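UDP-glucose 4-epimerase (Campylobacter jejuni subsp. jejuni serotype O:2, PDB 7K3P) interconverts UDP-glucose and UDP-galactose using bound NAD, and probably also acts on the N-acetylated UDP-sugars. Local coordinates at residues 97-102 / 196-201; 135-140 / 168-173; 140-145 / 154-159; 188-193 / 270-275. The protein carries 2 engineered substitutions. All coordinates share one frame; numbering follows the deposited sequence.

Contact 1 (97-102 / 196-201). With NAD (nicotinamide-adenine-dinucleotide), chain C.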
# COMPACT_ATOMS: atom_id res chain seq x y z
N SER A 97 11.58 -0.32 -9.16
CA SER A 97 12.18 0.97 -9.47
C SER A 97 12.74 1.51 -8.16
O SER A 97 12.11 1.32 -7.11
CB SER A 97 11.13 1.93 -10.04
OG SER A 97 10.53 1.39 -11.19
N ILE A 98 13.89 2.17 -8.19
CA ILE A 98 14.65 2.37 -6.94
C ILE A 98 15.12 3.80 -6.62
O ILE A 98 15.89 3.98 -5.68
CB ILE A 98 15.90 1.46 -6.91
CG1 ILE A 98 16.99 2.03 -7.84
CG2 ILE A 98 15.52 0.01 -7.28
CD1 ILE A 98 18.32 1.28 -7.83
N GLU A 99 14.67 4.80 -7.38
CA GLU A 99 15.18 6.17 -7.22
C GLU A 99 14.18 7.09 -6.51
O GLU A 99 13.15 7.47 -7.09
CB GLU A 99 15.54 6.77 -8.59
CG GLU A 99 16.31 5.81 -9.50
CD GLU A 99 17.50 6.44 -10.18
OE1 GLU A 99 18.07 7.41 -9.63
OE2 GLU A 99 17.88 5.97 -11.27
N VAL A 100 14.51 7.44 -5.27
CA VAL A 100 13.70 8.36 -4.47
C VAL A 100 13.31 9.61 -5.27
O VAL A 100 12.13 9.95 -5.37
CB VAL A 100 14.43 8.75 -3.17
CG1 VAL A 100 13.86 10.05 -2.58
CG2 VAL A 100 14.35 7.62 -2.14
N PHE A 101 14.30 10.28 -5.86
CA PHE A 101 14.03 11.52 -6.59
C PHE A 101 13.00 11.33 -7.71
O PHE A 101 12.11 12.16 -7.89
CB PHE A 101 15.32 12.14 -7.14
CG PHE A 101 15.13 13.54 -7.67
CD1 PHE A 101 14.59 13.75 -8.94
CD2 PHE A 101 15.49 14.64 -6.90
CE1 PHE A 101 14.42 15.05 -9.43
CE2 PHE A 101 15.32 15.93 -7.38
CZ PHE A 101 14.78 16.13 -8.65
N GLU A 102 13.12 10.23 -8.45
CA GLU A 102 12.18 9.97 -9.53
C GLU A 102 10.78 9.70 -8.97
O GLU A 102 9.78 10.07 -9.59
CB GLU A 102 12.63 8.78 -10.40
CG GLU A 102 11.76 8.55 -11.63
CD GLU A 102 12.02 7.19 -12.31
OE1 GLU A 102 12.59 6.28 -11.66
OE2 GLU A 102 11.66 7.05 -13.50
N ALA A 196 25.93 1.35 -7.14
CA ALA A 196 24.63 1.35 -7.83
C ALA A 196 24.50 2.54 -8.77
O ALA A 196 24.77 3.68 -8.38
CB ALA A 196 23.49 1.33 -6.83
N CYS A 197 24.11 2.27 -10.02
CA CYS A 197 23.91 3.33 -11.01
C CYS A 197 22.54 3.93 -10.87
O CYS A 197 21.53 3.27 -11.12
CB CYS A 197 24.02 2.78 -12.43
SG CYS A 197 25.58 2.04 -12.82
N MET A 198 22.49 5.19 -10.48
CA MET A 198 21.23 5.90 -10.39
C MET A 198 21.21 7.08 -11.35
O MET A 198 22.18 7.84 -11.45
CB MET A 198 20.95 6.31 -8.95
CG MET A 198 20.62 5.09 -8.11
SD MET A 198 20.55 5.42 -6.36
CE MET A 198 20.74 3.75 -5.74
N ASP A 199 20.11 7.20 -12.09
CA ASP A 199 20.00 8.19 -13.15
C ASP A 199 19.66 9.58 -12.62
O ASP A 199 19.85 10.57 -13.32
CB ASP A 199 18.96 7.73 -14.19
CG ASP A 199 19.31 6.38 -14.81
OD1 ASP A 199 20.52 6.06 -14.92
OD2 ASP A 199 18.38 5.62 -15.18
N TYR A 200 19.18 9.66 -11.38
CA TYR A 200 18.71 10.93 -10.83
C TYR A 200 19.64 11.58 -9.82
O TYR A 200 19.35 12.66 -9.30
CB TYR A 200 17.29 10.77 -10.27
CG TYR A 200 16.28 10.58 -11.36
CD1 TYR A 200 16.07 9.32 -11.93
CD2 TYR A 200 15.56 11.65 -11.86
CE1 TYR A 200 15.16 9.15 -12.95
CE2 TYR A 200 14.65 11.49 -12.88
CZ TYR A 200 14.45 10.24 -13.42
OH TYR A 200 13.54 10.09 -14.44
N THR A 201 20.78 10.96 -9.56
CA THR A 201 21.72 11.49 -8.57
C THR A 201 22.58 12.64 -9.11
O THR A 201 22.73 13.67 -8.46
CB THR A 201 22.62 10.38 -7.97
OG1 THR A 201 23.31 9.70 -9.02
CG2 THR A 201 21.78 9.38 -7.19
PA NAD C . 18.50 -2.60 -10.34
O1A NAD C . 17.75 -1.59 -11.18
O2A NAD C . 19.90 -2.77 -10.84
O5B NAD C . 17.80 -4.02 -10.42
C5B NAD C . 16.44 -4.06 -10.72
C4B NAD C . 16.20 -5.13 -11.72
O4B NAD C . 14.85 -5.47 -11.80
C3B NAD C . 16.67 -4.69 -13.14
O3B NAD C . 17.60 -5.59 -13.85
C2B NAD C . 15.33 -4.36 -13.86
O2B NAD C . 15.39 -4.54 -15.21
C1B NAD C . 14.44 -5.34 -13.17
N9A NAD C . 13.02 -4.96 -13.27
C8A NAD C . 12.46 -3.79 -12.90
N7A NAD C . 11.14 -3.79 -13.16
C5A NAD C . 10.81 -4.97 -13.69
C6A NAD C . 9.61 -5.54 -14.16
N6A NAD C . 8.38 -4.78 -14.08
N1A NAD C . 9.60 -6.79 -14.65
C2A NAD C . 10.72 -7.53 -14.73
N3A NAD C . 11.92 -7.01 -14.30
C4A NAD C . 11.99 -5.75 -13.78
O3 NAD C . 18.47 -2.09 -8.84
PN NAD C . 19.36 -2.72 -7.69
O1N NAD C . 19.99 -4.02 -8.14
O2N NAD C . 20.42 -1.71 -7.34
O5D NAD C . 18.42 -2.97 -6.44
C5D NAD C . 17.60 -4.12 -6.44
C4D NAD C . 16.64 -4.12 -5.27
O4D NAD C . 17.31 -3.81 -4.06
C3D NAD C . 15.44 -3.20 -5.43
O3D NAD C . 14.32 -3.81 -4.92
C2D NAD C . 15.71 -2.03 -4.59
O2D NAD C . 14.58 -1.38 -4.14
C1D NAD C . 16.58 -2.67 -3.47
N1N NAD C . 17.51 -1.70 -2.74
C2N NAD C . 18.57 -1.21 -3.48
C3N NAD C . 19.46 -0.32 -2.88
C7N NAD C . 20.62 0.22 -3.68
O7N NAD C . 20.78 -0.07 -4.86
N7N NAD C . 21.53 1.11 -3.05
C4N NAD C . 19.29 0.04 -1.56
C5N NAD C . 18.23 -0.45 -0.83
C6N NAD C . 17.32 -1.34 -1.42
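E99 and F101 lie abreast of M198 and Y200, with CA atoms 6.8 Å apart for E99 and M198 and 6.3 Å for F101 and Y200, so that the entry to helix 100-105 rests on the irregular loop following strand 192-193. The polar centre is the carboxylate of E99, the N-cap residue of that helix, which takes up two successive amides of the loop. D199 N points at the syn lone pair of E99 OE2 (2.7 Å, N-H...O angle 162°), and Y200 N reaches E99 OE1 at 3.1 Å, also on the syn side but out of the carboxylate plane. A bend at chi2 of E99 (-134°) carries the group to them. E99 OE2 also lies 4.0 Å from D199 OD2, a like-charge approach probably eased by the salt bridge of D199 to K51. The Y200 ring receives E102 CB over one face as a CH-pi contact, 3.8 Å from CB to ring centroid, and E99 CD at its edge, in plane. The F101 side chain runs at about a right angle to that of Y200, F101 CD1 meeting Y200 CD2, while the E102 carboxylate turns to Y110 and K109. Toward the cofactor, I98 CD1 touches M198 CE (4.0 Å), and I98 CG2 abuts the nicotinamide ribose. A helix entry and a loop, tied chiefly by E99 and both reaching the dinucleotide, form part of the NAD pocket wall in this Rossmann-type epimerase.

Contact 2 (135-140 / 168-173). With NAD (nicotinamide-adenine-dinucleotide), chain C.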
# COMPACT_ATOMS: atom_id res chain seq x y z
N PHE A 135 12.30 -10.66 0.26
CA PHE A 135 11.96 -9.35 -0.33
C PHE A 135 13.02 -8.30 -0.03
O PHE A 135 13.33 -8.03 1.14
CB PHE A 135 10.60 -8.89 0.21
CG PHE A 135 10.14 -7.56 -0.34
CD1 PHE A 135 10.20 -7.29 -1.70
CD2 PHE A 135 9.62 -6.59 0.52
CE1 PHE A 135 9.76 -6.05 -2.21
CE2 PHE A 135 9.17 -5.36 0.03
CZ PHE A 135 9.24 -5.09 -1.34
N SER A 136 13.59 -7.73 -1.09
CA SER A 136 14.48 -6.59 -0.95
C SER A 136 13.65 -5.34 -0.66
O SER A 136 13.09 -4.73 -1.59
CB SER A 136 15.27 -6.36 -2.24
OG SER A 136 15.95 -7.52 -2.63
N SER A 137 13.56 -4.97 0.62
CA SER A 137 12.91 -3.72 0.99
C SER A 137 14.01 -2.66 1.09
O SER A 137 14.99 -2.74 0.37
CB SER A 137 12.17 -3.88 2.31
OG SER A 137 11.43 -2.72 2.61
N THR A 138 13.86 -1.70 1.99
CA THR A 138 14.80 -0.58 2.02
C THR A 138 14.76 0.16 3.35
O THR A 138 13.73 0.15 4.02
CB THR A 138 14.49 0.47 0.91
OG1 THR A 138 15.28 1.66 1.12
CG2 THR A 138 13.00 0.87 0.94
N ALA A 139 15.86 0.81 3.72
CA ALA A 139 15.84 1.66 4.92
C ALA A 139 14.93 2.88 4.74
O ALA A 139 14.52 3.50 5.71
CB ALA A 139 17.27 2.09 5.31
N ALA A 140 14.61 3.23 3.49
CA ALA A 140 13.64 4.31 3.24
C ALA A 140 12.31 4.06 3.95
O ALA A 140 11.53 5.00 4.17
CB ALA A 140 13.43 4.52 1.71
N MET A 168 4.34 -0.68 1.69
CA MET A 168 3.09 -1.32 1.32
C MET A 168 3.29 -2.79 0.97
O MET A 168 2.50 -3.64 1.39
CB MET A 168 2.44 -0.57 0.15
CG MET A 168 1.88 0.81 0.54
SD MET A 168 1.14 1.58 -0.92
CE MET A 168 0.74 3.20 -0.23
N SER A 169 4.34 -3.11 0.21
CA SER A 169 4.61 -4.51 -0.11
C SER A 169 4.97 -5.32 1.15
O SER A 169 4.56 -6.47 1.27
CB SER A 169 5.68 -4.68 -1.19
OG SER A 169 5.17 -4.29 -2.45
N GLU A 170 5.71 -4.71 2.07
CA GLU A 170 6.00 -5.37 3.36
C GLU A 170 4.71 -5.74 4.06
O GLU A 170 4.59 -6.83 4.63
CB GLU A 170 6.81 -4.46 4.30
CG GLU A 170 8.27 -4.28 3.93
CD GLU A 170 9.10 -3.72 5.11
OE1 GLU A 170 8.68 -3.91 6.27
OE2 GLU A 170 10.17 -3.12 4.87
N GLU A 171 3.74 -4.83 4.04
CA GLU A 171 2.50 -5.04 4.77
C GLU A 171 1.65 -6.12 4.12
O GLU A 171 0.94 -6.87 4.82
CB GLU A 171 1.71 -3.73 4.92
CG GLU A 171 2.50 -2.67 5.72
CD GLU A 171 1.71 -1.38 5.94
OE1 GLU A 171 0.65 -1.21 5.31
OE2 GLU A 171 2.17 -0.54 6.76
N VAL A 172 1.71 -6.21 2.80
CA VAL A 172 1.03 -7.29 2.08
C VAL A 172 1.68 -8.63 2.46
O VAL A 172 0.99 -9.61 2.72
CB VAL A 172 1.04 -7.07 0.56
CG1 VAL A 172 0.36 -8.27 -0.18
CG2 VAL A 172 0.31 -5.77 0.20
N LEU A 173 3.01 -8.67 2.50
CA LEU A 173 3.70 -9.89 2.91
C LEU A 173 3.28 -10.33 4.31
O LEU A 173 3.03 -11.52 4.54
CB LEU A 173 5.22 -9.74 2.82
CG LEU A 173 5.84 -9.75 1.44
CD1 LEU A 173 7.30 -9.32 1.53
CD2 LEU A 173 5.73 -11.16 0.80
PA NAD C . 18.50 -2.60 -10.34
O1A NAD C . 17.75 -1.59 -11.18
O2A NAD C . 19.90 -2.77 -10.84
O5B NAD C . 17.80 -4.02 -10.42
C5B NAD C . 16.44 -4.06 -10.72
C4B NAD C . 16.20 -5.13 -11.72
O4B NAD C . 14.85 -5.47 -11.80
C3B NAD C . 16.67 -4.69 -13.14
O3B NAD C . 17.60 -5.59 -13.85
C2B NAD C . 15.33 -4.36 -13.86
O2B NAD C . 15.39 -4.54 -15.21
C1B NAD C . 14.44 -5.34 -13.17
N9A NAD C . 13.02 -4.96 -13.27
C8A NAD C . 12.46 -3.79 -12.90
N7A NAD C . 11.14 -3.79 -13.16
C5A NAD C . 10.81 -4.97 -13.69
C6A NAD C . 9.61 -5.54 -14.16
N6A NAD C . 8.38 -4.78 -14.08
N1A NAD C . 9.60 -6.79 -14.65
C2A NAD C . 10.72 -7.53 -14.73
N3A NAD C . 11.92 -7.01 -14.30
C4A NAD C . 11.99 -5.75 -13.78
O3 NAD C . 18.47 -2.09 -8.84
PN NAD C . 19.36 -2.72 -7.69
O1N NAD C . 19.99 -4.02 -8.14
O2N NAD C . 20.42 -1.71 -7.34
O5D NAD C . 18.42 -2.97 -6.44
C5D NAD C . 17.60 -4.12 -6.44
C4D NAD C . 16.64 -4.12 -5.27
O4D NAD C . 17.31 -3.81 -4.06
C3D NAD C . 15.44 -3.20 -5.43
O3D NAD C . 14.32 -3.81 -4.92
C2D NAD C . 15.71 -2.03 -4.59
O2D NAD C . 14.58 -1.38 -4.14
C1D NAD C . 16.58 -2.67 -3.47
N1N NAD C . 17.51 -1.70 -2.74
C2N NAD C . 18.57 -1.21 -3.48
C3N NAD C . 19.46 -0.32 -2.88
C7N NAD C . 20.62 0.22 -3.68
O7N NAD C . 20.78 -0.07 -4.86
N7N NAD C . 21.53 1.11 -3.05
C4N NAD C . 19.29 0.04 -1.56
C5N NAD C . 18.23 -0.45 -0.83
C6N NAD C . 17.32 -1.34 -1.42
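S137 and E170 meet through two torsions: S137 OG is swung opposite its own backbone N (chi1 -174°), out toward the helix, and E170 stays extended at chi2 (-163°), bringing its carboxylate back across to the strand end. There S137 OG donates to E170 OE2 over a short 2.6 Å, using the anti lone pair, the one turned away from OE1. The other oxygen, OE1, is held by salt bridges to R174 and R189, so the buried carboxylate is gripped at both oxygens. Alongside lies an apolar patch. The F135 ring reaches helix 161-179, where F135 CZ rests against S169 CB (3.6 Å). At the base of the same side chain, F135 CB meets the CD1 branch of L173, also at 3.6 Å, the two side chains crossing obliquely. Beyond S137 the chain turns into an ST turn, A140 N donating a hydrogen bond to T138 OG1 (2.9 Å). The other side of the strand end serves the cofactor: S137 O comes within 3.3 Å of NAD C6N, and S136 O accepts from K166, a lysine of the same helix that itself binds NAD. With two arginines and a hydroxyl round it, E170 is probably ionised despite its burial, and its bond to S137 probably steadies a residue whose carbonyl borders the nicotinamide.

Contact 3 (140-145 / 154-159)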
# COMPACT_ATOMS: atom_id res chain seq x y z
N ALA A 140 14.61 3.23 3.49
CA ALA A 140 13.64 4.31 3.24
C ALA A 140 12.31 4.06 3.95
O ALA A 140 11.53 5.00 4.17
CB ALA A 140 13.43 4.52 1.71
N THR A 141 12.02 2.81 4.32
CA THR A 141 10.80 2.55 5.07
C THR A 141 10.81 3.23 6.44
O THR A 141 9.76 3.48 7.01
CB THR A 141 10.51 1.06 5.26
OG1 THR A 141 11.64 0.42 5.89
CG2 THR A 141 10.21 0.40 3.90
N TYR A 142 12.00 3.51 6.97
CA TYR A 142 12.07 4.19 8.27
C TYR A 142 11.84 5.69 8.17
O TYR A 142 11.65 6.36 9.20
CB TYR A 142 13.43 3.96 8.95
CG TYR A 142 13.72 2.51 9.26
CD1 TYR A 142 12.88 1.77 10.09
CD2 TYR A 142 14.83 1.89 8.73
CE1 TYR A 142 13.16 0.44 10.37
CE2 TYR A 142 15.12 0.57 9.01
CZ TYR A 142 14.27 -0.16 9.82
OH TYR A 142 14.57 -1.48 10.08
N GLY A 143 11.88 6.23 6.95
CA GLY A 143 11.71 7.66 6.74
C GLY A 143 12.86 8.45 7.36
O GLY A 143 14.03 8.23 7.04
N GLU A 144 12.52 9.39 8.24
CA GLU A 144 13.54 10.15 8.96
C GLU A 144 13.54 9.67 10.40
O GLU A 144 12.72 10.11 11.21
CB GLU A 144 13.26 11.65 8.90
CG GLU A 144 13.66 12.28 7.57
CD GLU A 144 13.19 13.71 7.44
OE1 GLU A 144 12.22 14.08 8.15
OE2 GLU A 144 13.78 14.46 6.64
N PRO A 145 14.43 8.72 10.70
CA PRO A 145 14.44 8.04 12.00
C PRO A 145 14.82 9.03 13.09
O PRO A 145 15.54 10.00 12.84
CB PRO A 145 15.54 6.97 11.83
CG PRO A 145 15.70 6.81 10.32
CD PRO A 145 15.47 8.20 9.79
N SER A 154 11.93 0.25 14.79
CA SER A 154 11.70 1.69 14.65
C SER A 154 10.45 1.91 13.82
O SER A 154 10.10 1.06 13.00
CB SER A 154 12.87 2.39 13.96
OG SER A 154 14.10 2.02 14.54
N PRO A 155 9.78 3.05 14.02
CA PRO A 155 8.55 3.30 13.26
C PRO A 155 8.79 3.33 11.75
O PRO A 155 9.80 3.85 11.25
CB PRO A 155 8.11 4.68 13.75
CG PRO A 155 9.33 5.30 14.35
CD PRO A 155 10.12 4.16 14.92
N LEU A 156 7.84 2.75 11.04
CA LEU A 156 7.87 2.72 9.59
C LEU A 156 7.12 3.95 9.08
O LEU A 156 5.89 3.95 8.99
CB LEU A 156 7.25 1.39 9.10
CG LEU A 156 7.91 0.17 9.75
CD1 LEU A 156 7.28 -1.18 9.33
CD2 LEU A 156 9.41 0.15 9.45
N ALA A 157 7.85 5.01 8.78
CA ALA A 157 7.25 6.30 8.44
C ALA A 157 7.91 6.91 7.21
O ALA A 157 8.54 7.97 7.30
CB ALA A 157 7.37 7.26 9.63
N PRO A 158 7.77 6.25 6.05
CA PRO A 158 8.45 6.74 4.85
C PRO A 158 7.98 8.14 4.45
O PRO A 158 6.83 8.51 4.71
CB PRO A 158 8.04 5.72 3.77
CG PRO A 158 6.77 5.06 4.31
CD PRO A 158 6.90 5.09 5.80
N ILE A 159 8.86 8.89 3.79
CA ILE A 159 8.57 10.28 3.45
C ILE A 159 8.59 10.51 1.94
O ILE A 159 8.55 11.65 1.49
CB ILE A 159 9.57 11.25 4.11
CG1 ILE A 159 10.99 10.96 3.63
CG2 ILE A 159 9.49 11.13 5.63
CD1 ILE A 159 12.04 11.95 4.14
O HOH W 1 11.21 7.45 3.26
O HOH W 2 11.55 5.52 11.81
O HOH W 3 9.89 9.60 8.98
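T141, Y142 and G143 face L156, A157 and P158 largely through backbone, and the polar contacts are of two kinds. The first is bridging by water. One water donates to A140 O (2.6 Å from water to oxygen) and accepts from I159 N; a second donates to both Y142 O and P155 O; a third accepts from E144 N at 2.7 Å and donates to A157 O. The second kind is the CA-H...O contact. G143 CA approaches A157 O to 3.2 Å with 153° at the hydrogen, and L156 CA lies 3.3 Å from T141 O. G143 has positive phi (65°) and no side chain, which lets the A157 carbonyl come this near. Side-chain contacts close the two ends. The CB of Y142 starts off away from the other loop, but its ring swings back, so that Y142 CE1 touches the CD2 branch of L156 (3.9 Å); S154 CB also meets this ring. A polar atom, P155 O, lies at the ring edge, in plane. At the other end the I159 side chain crosses that of E144 at about a right angle, I159 CD1 lying 3.8 Å from E144 CG. Within the fold, these loops flank the short strand 149-150 and rest on helix 161-179, L156 and P158 both lying on L167, while Y142 OH extends inward to R189 of strand 184-189 and N271 of strand 268-271.

Contact 4 (188-193 / 270-275). With NAD (nicotinamide-adenine-dinucleotide), chain C.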
# COMPACT_ATOMS: atom_id res chain seq x y z
N LEU A 188 14.36 -7.82 3.81
CA LEU A 188 15.66 -7.22 4.09
C LEU A 188 15.62 -5.70 3.86
O LEU A 188 15.24 -5.24 2.77
CB LEU A 188 16.76 -7.88 3.24
CG LEU A 188 16.94 -9.39 3.44
CD1 LEU A 188 18.09 -9.93 2.62
CD2 LEU A 188 17.18 -9.68 4.91
N ARG A 189 15.99 -4.92 4.87
CA ARG A 189 16.10 -3.46 4.71
C ARG A 189 17.57 -3.05 4.82
O ARG A 189 18.31 -3.62 5.63
CB ARG A 189 15.31 -2.73 5.79
CG ARG A 189 13.83 -3.10 5.86
CD ARG A 189 13.22 -2.51 7.11
NE ARG A 189 11.82 -2.87 7.28
CZ ARG A 189 11.23 -2.98 8.46
NH1 ARG A 189 11.93 -2.74 9.58
NH2 ARG A 189 9.96 -3.33 8.53
N TYR A 190 17.99 -2.08 4.01
CA TYR A 190 19.37 -1.62 4.05
C TYR A 190 19.49 -0.25 3.41
O TYR A 190 18.59 0.19 2.68
CB TYR A 190 20.31 -2.62 3.36
CG TYR A 190 19.78 -3.18 2.04
CD1 TYR A 190 18.83 -4.20 2.02
CD2 TYR A 190 20.27 -2.72 0.83
CE1 TYR A 190 18.36 -4.73 0.80
CE2 TYR A 190 19.82 -3.24 -0.37
CZ TYR A 190 18.86 -4.23 -0.38
OH TYR A 190 18.42 -4.73 -1.59
N PHE A 191 20.60 0.41 3.69
CA PHE A 191 20.87 1.71 3.10
C PHE A 191 21.52 1.55 1.73
O PHE A 191 21.38 0.51 1.08
CB PHE A 191 21.73 2.55 4.06
CG PHE A 191 20.95 3.12 5.21
CD1 PHE A 191 20.28 4.33 5.07
CD2 PHE A 191 20.85 2.43 6.41
CE1 PHE A 191 19.54 4.86 6.13
CE2 PHE A 191 20.12 2.95 7.47
CZ PHE A 191 19.46 4.17 7.34
N ASN A 192 22.26 2.56 1.29
CA ASN A 192 22.78 2.60 -0.06
C ASN A 192 23.83 1.50 -0.33
O ASN A 192 24.66 1.19 0.54
CB ASN A 192 23.39 3.97 -0.33
CG ASN A 192 23.92 4.11 -1.75
OD1 ASN A 192 25.13 4.19 -1.98
ND2 ASN A 192 23.00 4.11 -2.71
N VAL A 193 23.80 0.91 -1.52
CA VAL A 193 24.86 -0.04 -1.86
C VAL A 193 25.86 0.53 -2.87
O VAL A 193 25.48 1.01 -3.93
CB VAL A 193 24.34 -1.47 -2.21
CG1 VAL A 193 22.84 -1.58 -2.01
CG2 VAL A 193 24.80 -1.92 -3.58
N PHE A 270 14.93 -8.14 8.63
CA PHE A 270 16.29 -7.88 9.07
C PHE A 270 16.82 -6.63 8.42
O PHE A 270 16.68 -6.46 7.19
CB PHE A 270 17.25 -9.01 8.65
CG PHE A 270 17.01 -10.32 9.33
CD1 PHE A 270 17.26 -10.48 10.69
CD2 PHE A 270 16.57 -11.42 8.59
CE1 PHE A 270 17.05 -11.71 11.31
CE2 PHE A 270 16.35 -12.66 9.20
CZ PHE A 270 16.59 -12.80 10.58
N ASN A 271 17.48 -5.78 9.20
CA ASN A 271 18.39 -4.81 8.62
C ASN A 271 19.61 -5.57 8.12
O ASN A 271 20.07 -6.51 8.78
CB ASN A 271 18.86 -3.80 9.67
CG ASN A 271 17.78 -2.82 10.08
OD1 ASN A 271 16.91 -2.46 9.27
ND2 ASN A 271 17.83 -2.37 11.33
N VAL A 272 20.16 -5.15 6.99
CA VAL A 272 21.45 -5.66 6.56
C VAL A 272 22.45 -4.52 6.59
O VAL A 272 22.28 -3.52 5.88
CB VAL A 272 21.41 -6.24 5.14
CG1 VAL A 272 22.74 -6.93 4.83
CG2 VAL A 272 20.25 -7.24 5.00
N GLY A 273 23.50 -4.67 7.40
CA GLY A 273 24.52 -3.63 7.50
C GLY A 273 25.72 -4.09 8.31
O GLY A 273 25.66 -5.15 8.97
N TYR A 274 26.79 -3.30 8.29
CA TYR A 274 28.02 -3.66 9.00
C TYR A 274 27.96 -3.39 10.51
O TYR A 274 28.87 -3.78 11.25
CB TYR A 274 29.24 -2.97 8.36
CG TYR A 274 29.49 -3.34 6.92
CD1 TYR A 274 29.41 -4.66 6.48
CD2 TYR A 274 29.80 -2.35 5.98
CE1 TYR A 274 29.65 -5.00 5.15
CE2 TYR A 274 30.04 -2.68 4.65
CZ TYR A 274 29.96 -4.00 4.25
OH TYR A 274 30.20 -4.32 2.93
N GLY A 275 26.89 -2.73 10.97
CA GLY A 275 26.72 -2.40 12.38
C GLY A 275 27.50 -1.16 12.80
O GLY A 275 27.54 -0.79 13.99
PA NAD C . 18.50 -2.60 -10.34
O1A NAD C . 17.75 -1.59 -11.18
O2A NAD C . 19.90 -2.77 -10.84
O5B NAD C . 17.80 -4.02 -10.42
C5B NAD C . 16.44 -4.06 -10.72
C4B NAD C . 16.20 -5.13 -11.72
O4B NAD C . 14.85 -5.47 -11.80
C3B NAD C . 16.67 -4.69 -13.14
O3B NAD C . 17.60 -5.59 -13.85
C2B NAD C . 15.33 -4.36 -13.86
O2B NAD C . 15.39 -4.54 -15.21
C1B NAD C . 14.44 -5.34 -13.17
N9A NAD C . 13.02 -4.96 -13.27
C8A NAD C . 12.46 -3.79 -12.90
N7A NAD C . 11.14 -3.79 -13.16
C5A NAD C . 10.81 -4.97 -13.69
C6A NAD C . 9.61 -5.54 -14.16
N6A NAD C . 8.38 -4.78 -14.08
N1A NAD C . 9.60 -6.79 -14.65
C2A NAD C . 10.72 -7.53 -14.73
N3A NAD C . 11.92 -7.01 -14.30
C4A NAD C . 11.99 -5.75 -13.78
O3 NAD C . 18.47 -2.09 -8.84
PN NAD C . 19.36 -2.72 -7.69
O1N NAD C . 19.99 -4.02 -8.14
O2N NAD C . 20.42 -1.71 -7.34
O5D NAD C . 18.42 -2.97 -6.44
C5D NAD C . 17.60 -4.12 -6.44
C4D NAD C . 16.64 -4.12 -5.27
O4D NAD C . 17.31 -3.81 -4.06
C3D NAD C . 15.44 -3.20 -5.43
O3D NAD C . 14.32 -3.81 -4.92
C2D NAD C . 15.71 -2.03 -4.59
O2D NAD C . 14.58 -1.38 -4.14
C1D NAD C . 16.58 -2.67 -3.47
N1N NAD C . 17.51 -1.70 -2.74
C2N NAD C . 18.57 -1.21 -3.48
C3N NAD C . 19.46 -0.32 -2.88
C7N NAD C . 20.62 0.22 -3.68
O7N NAD C . 20.78 -0.07 -4.86
N7N NAD C . 21.53 1.11 -3.05
C4N NAD C . 19.29 0.04 -1.56
C5N NAD C . 18.23 -0.45 -0.83
C6N NAD C . 17.32 -1.34 -1.42
O HOH W 4 22.09 -0.83 6.02
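L188 and R189 pair in parallel with F270 and N271, their CA atoms 5.1 Å apart for L188 and F270 and 4.7 Å for R189 and N271. R189 supplies both clear backbone bonds: R189 N donates to F270 O (2.9 Å, N-H...O angle 166°) and R189 O accepts from V272 N at 2.8 Å. On the L188 face, the CD2 branch of L188 reaches across to F270 CB (3.8 Å) and also touches V272 CG2. The opposite face carries R189 and N271, with N271 OD1 near R189 CB; their polar ends run on to shared ground, Y142 OH bonding to both, and R189 also forms a salt bridge with E170. Past the pairing, a water spans F191 N and V272 O. Y190 CB lies 3.3 Å from V272 O, and a chi1 of 43° sets its CG between backbone N and carbonyl carbon, the ring leading away toward the cofactor. There Y190 CE2 comes within 3.2 Å of NAD C5N, and Y190 OH donates to the ribose oxygen O4D at 2.9 Å. Sheet pairing thus holds the backbone from which Y190 bonds the ribose and packs against the nicotinamide, while the guanidinium of R189 probably stabilises the buried carboxylate of E170.

Centred 12 to 18 Å apart, the four contacts cluster beside the C-terminal strand ends of the seven-stranded parallel sheet, contact 1 touching contact 4 but not contacts 2 or 3. Contacts 2 and 4 share that sheet, their strands 132-136 and 184-189 being neighbours, with 268-271 outermost beyond. Contact 3 continues directly from contact 2 through A140. In chain order contact 3 falls between the segments of contact 2, and both close before contact 4 opens; contact 1 spans them, its segments alternating with those of contact 4. E170, R189, Y142 and N271 form a polar chain linking contacts 2, 4 and 3, and M198 packs on N192. Contacts 1, 2 and 4 touch NAD, so distant chain regions converge on one cofactor.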